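PDB 1ON0: YycN protein, which is a putative GNAT-family acetyltransferase that forms a homodimer and probably transfers acyl groups from acyl-CoA to an acceptor. Local coordinates for the interface of chains A and B. Sequence-based numbering; all coordinates share one arbitrary frame. Chains: chain A/B, YycN protein.

The interface of chains A and B. Residues chain A 19, 98, 101; chain B 19, 97-99, 101.
The phenol hydroxyl of B:Tyr19 donates a 2.6 Å hydrogen bond from OH to the carboxylate oxygen OE2 of A:Glu98, reaching it on the syn side and 22° out of the carboxylate plane. This contact probably belongs to the homodimer interface of a GNAT-family fold, where the 3-10 helix 98-100 that follows strand 88-96 in one subunit faces its copy in the other. The second carboxylate oxygen, A:Glu98 OE1, takes the backbone N of B:Glu98 at 3.0 Å, this time from well above the plane. Glutamate suits the site because its two oxygens can serve a side-chain and a main-chain donor at once, on a chain that runs extended beyond CG into the partner. The carboxylate also lies at the ring edges of B:Tyr19 and B:Tyr97, steeply turned against both, and A:Glu98 CD stands 4.0 Å from B:Tyr97 CD2. Were A:Glu98 shortened to an alanine, the B:Tyr19 hydroxyl and the B:Glu98 amide would probably lose these acceptors, and a gap would be likely to open beside the two tyrosine rings.

B:Glu98 does not mirror its twin: its CG is turned away from the position that A:Glu98 takes beside the backbone N (chi1 -144° against -67°), which probably helps carry the carboxylate toward A:Arg101, whose NH2 makes a salt bridge of 3.2 Å to OE1. The carboxylate sits at the edge of the guanidinium, while CG of A:Glu98 lies over one guanidinium face, offset toward its rim. Arginine can thus offer charge at its edge while part of one face rests against its own chain. A:Tyr19 OH adds a weak hydrogen bond of 3.2 Å to B:Glu98 OE2, and the A:Tyr19 ring lies loosely alongside B:Pro99.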
ATOM      1  N   TYR A  19      11.790   5.537   5.212  1.00 33.17           N
ATOM      2  CA  TYR A  19      12.158   6.112   3.907  1.00 33.41           C
ATOM      3  C   TYR A  19      13.071   5.197   3.071  1.00 33.51           C
ATOM      4  O   TYR A  19      12.658   4.707   2.022  1.00 33.40           O
ATOM      5  CB  TYR A  19      12.863   7.448   4.148  1.00 34.03           C
ATOM      6  CG  TYR A  19      13.039   8.338   2.944  1.00 37.55           C
ATOM      7  CD1 TYR A  19      13.891   7.981   1.890  1.00 36.33           C
ATOM      8  CD2 TYR A  19      12.393   9.588   2.887  1.00 38.63           C
ATOM      9  CE1 TYR A  19      14.096   8.855   0.818  1.00 38.58           C
ATOM     10  CE2 TYR A  19      12.594  10.461   1.824  1.00 37.12           C
ATOM     11  CZ  TYR A  19      13.441  10.095   0.799  1.00 38.96           C
ATOM     12  OH  TYR A  19      13.643  10.984  -0.236  1.00 38.92           O
ATOM     13  N   GLU A  98      14.478  15.392  -1.680  1.00 30.26           N
ATOM     14  CA  GLU A  98      14.118  16.067  -2.921  1.00 29.05           C
ATOM     15  C   GLU A  98      14.118  17.597  -2.891  1.00 28.23           C
ATOM     16  O   GLU A  98      14.623  18.238  -3.809  1.00 26.49           O
ATOM     17  CB  GLU A  98      12.750  15.568  -3.409  1.00 33.71           C
ATOM     18  CG  GLU A  98      12.716  14.113  -3.842  1.00 35.16           C
ATOM     19  CD  GLU A  98      11.387  13.712  -4.469  1.00 35.79           C
ATOM     20  OE1 GLU A  98      10.360  13.695  -3.756  1.00 35.60           O
ATOM     21  OE2 GLU A  98      11.370  13.424  -5.685  1.00 38.74           O
ATOM     22  N   ARG A 101      17.819  19.136  -3.502  1.00 26.55           N
ATOM     23  CA  ARG A 101      18.711  18.709  -4.573  1.00 27.87           C
ATOM     24  C   ARG A 101      18.790  19.826  -5.595  1.00 29.08           C
ATOM     25  O   ARG A 101      17.897  20.676  -5.657  1.00 30.63           O
ATOM     26  CB  ARG A 101      18.170  17.457  -5.263  1.00 25.80           C
ATOM     27  CG  ARG A 101      17.923  16.324  -4.318  1.00 28.56           C
ATOM     28  CD  ARG A 101      17.339  15.120  -5.023  1.00 29.79           C
ATOM     29  NE  ARG A 101      17.012  14.105  -4.036  1.00 32.57           N
ATOM     30  CZ  ARG A 101      16.296  13.014  -4.285  1.00 34.28           C
ATOM     31  NH1 ARG A 101      15.825  12.791  -5.507  1.00 33.75           N
ATOM     32  NH2 ARG A 101      16.048  12.151  -3.301  1.00 32.53           N
TER
ATOM     33  N   TYR B  19      12.129  20.861 -10.793  1.00 34.26           N
ATOM     34  CA  TYR B  19      12.148  19.437 -10.499  1.00 34.39           C
ATOM     35  C   TYR B  19      12.019  18.638 -11.791  1.00 32.97           C
ATOM     36  O   TYR B  19      12.950  17.944 -12.190  1.00 32.26           O
ATOM     37  CB  TYR B  19      11.003  19.108  -9.535  1.00 46.21           C
ATOM     38  CG  TYR B  19      10.844  17.654  -9.148  1.00 49.88           C
ATOM     39  CD1 TYR B  19      10.357  16.710 -10.057  1.00 50.96           C
ATOM     40  CD2 TYR B  19      11.117  17.236  -7.845  1.00 52.40           C
ATOM     41  CE1 TYR B  19      10.137  15.385  -9.672  1.00 52.91           C
ATOM     42  CE2 TYR B  19      10.902  15.915  -7.447  1.00 53.37           C
ATOM     43  CZ  TYR B  19      10.412  14.997  -8.362  1.00 53.39           C
ATOM     44  OH  TYR B  19      10.191  13.702  -7.954  1.00 52.79           O
ATOM     45  N   TYR B  97       6.102  11.953  -5.328  1.00 30.45           N
ATOM     46  CA  TYR B  97       7.386  12.246  -4.719  1.00 32.94           C
ATOM     47  C   TYR B  97       7.881  10.989  -4.003  1.00 34.22           C
ATOM     48  O   TYR B  97       7.085  10.143  -3.579  1.00 33.95           O
ATOM     49  CB  TYR B  97       7.270  13.396  -3.730  1.00 26.20           C
ATOM     50  CG  TYR B  97       6.902  14.684  -4.400  1.00 28.51           C
ATOM     51  CD1 TYR B  97       5.571  15.083  -4.489  1.00 28.12           C
ATOM     52  CD2 TYR B  97       7.880  15.491  -4.980  1.00 28.24           C
ATOM     53  CE1 TYR B  97       5.218  16.251  -5.135  1.00 30.36           C
ATOM     54  CE2 TYR B  97       7.539  16.662  -5.632  1.00 30.77           C
ATOM     55  CZ  TYR B  97       6.201  17.038  -5.705  1.00 31.02           C
ATOM     56  OH  TYR B  97       5.847  18.202  -6.347  1.00 34.02           O
ATOM     57  N   GLU B  98       9.200  10.890  -3.892  1.00 34.56           N
ATOM     58  CA  GLU B  98       9.879   9.768  -3.263  1.00 35.83           C
ATOM     59  C   GLU B  98       9.233   9.319  -1.938  1.00 34.69           C
ATOM     60  O   GLU B  98       8.859   8.151  -1.783  1.00 35.90           O
ATOM     61  CB  GLU B  98      11.366  10.132  -3.070  1.00 33.66           C
ATOM     62  CG  GLU B  98      12.351   8.974  -3.266  1.00 38.18           C
ATOM     63  CD  GLU B  98      13.793   9.426  -3.562  1.00 39.68           C
ATOM     64  OE1 GLU B  98      14.044   9.995  -4.649  1.00 39.16           O
ATOM     65  OE2 GLU B  98      14.685   9.201  -2.711  1.00 42.12           O
ATOM     66  N   PRO B  99       9.063  10.239  -0.976  1.00 25.39           N
ATOM     67  CA  PRO B  99       8.458   9.875   0.309  1.00 25.97           C
ATOM     68  C   PRO B  99       7.011   9.336   0.281  1.00 26.03           C
ATOM     69  O   PRO B  99       6.518   8.879   1.302  1.00 25.15           O
ATOM     70  CB  PRO B  99       8.576  11.169   1.120  1.00 28.99           C
ATOM     71  CG  PRO B  99       8.477  12.223   0.071  1.00 27.25           C
ATOM     72  CD  PRO B  99       9.368  11.680  -1.012  1.00 29.24           C
ATOM     73  N   ARG B 101       5.905   7.158  -2.418  1.00 26.49           N
ATOM     74  CA  ARG B 101       5.875   6.003  -3.317  1.00 26.62           C
ATOM     75  C   ARG B 101       5.844   4.740  -2.465  1.00 25.96           C
ATOM     76  O   ARG B 101       6.184   4.785  -1.285  1.00 27.28           O
ATOM     77  CB  ARG B 101       7.134   5.957  -4.185  1.00 26.11           C
ATOM     78  CG  ARG B 101       7.296   7.113  -5.120  1.00 28.39           C
ATOM     79  CD  ARG B 101       8.640   7.040  -5.804  1.00 28.53           C
ATOM     80  NE  ARG B 101       8.927   8.289  -6.486  1.00 29.96           N
ATOM     81  CZ  ARG B 101      10.101   8.606  -7.022  1.00 30.89           C
ATOM     82  NH1 ARG B 101      11.123   7.760  -6.960  1.00 27.80           N
ATOM     83  NH2 ARG B 101      10.257   9.785  -7.614  1.00 31.65           N
TER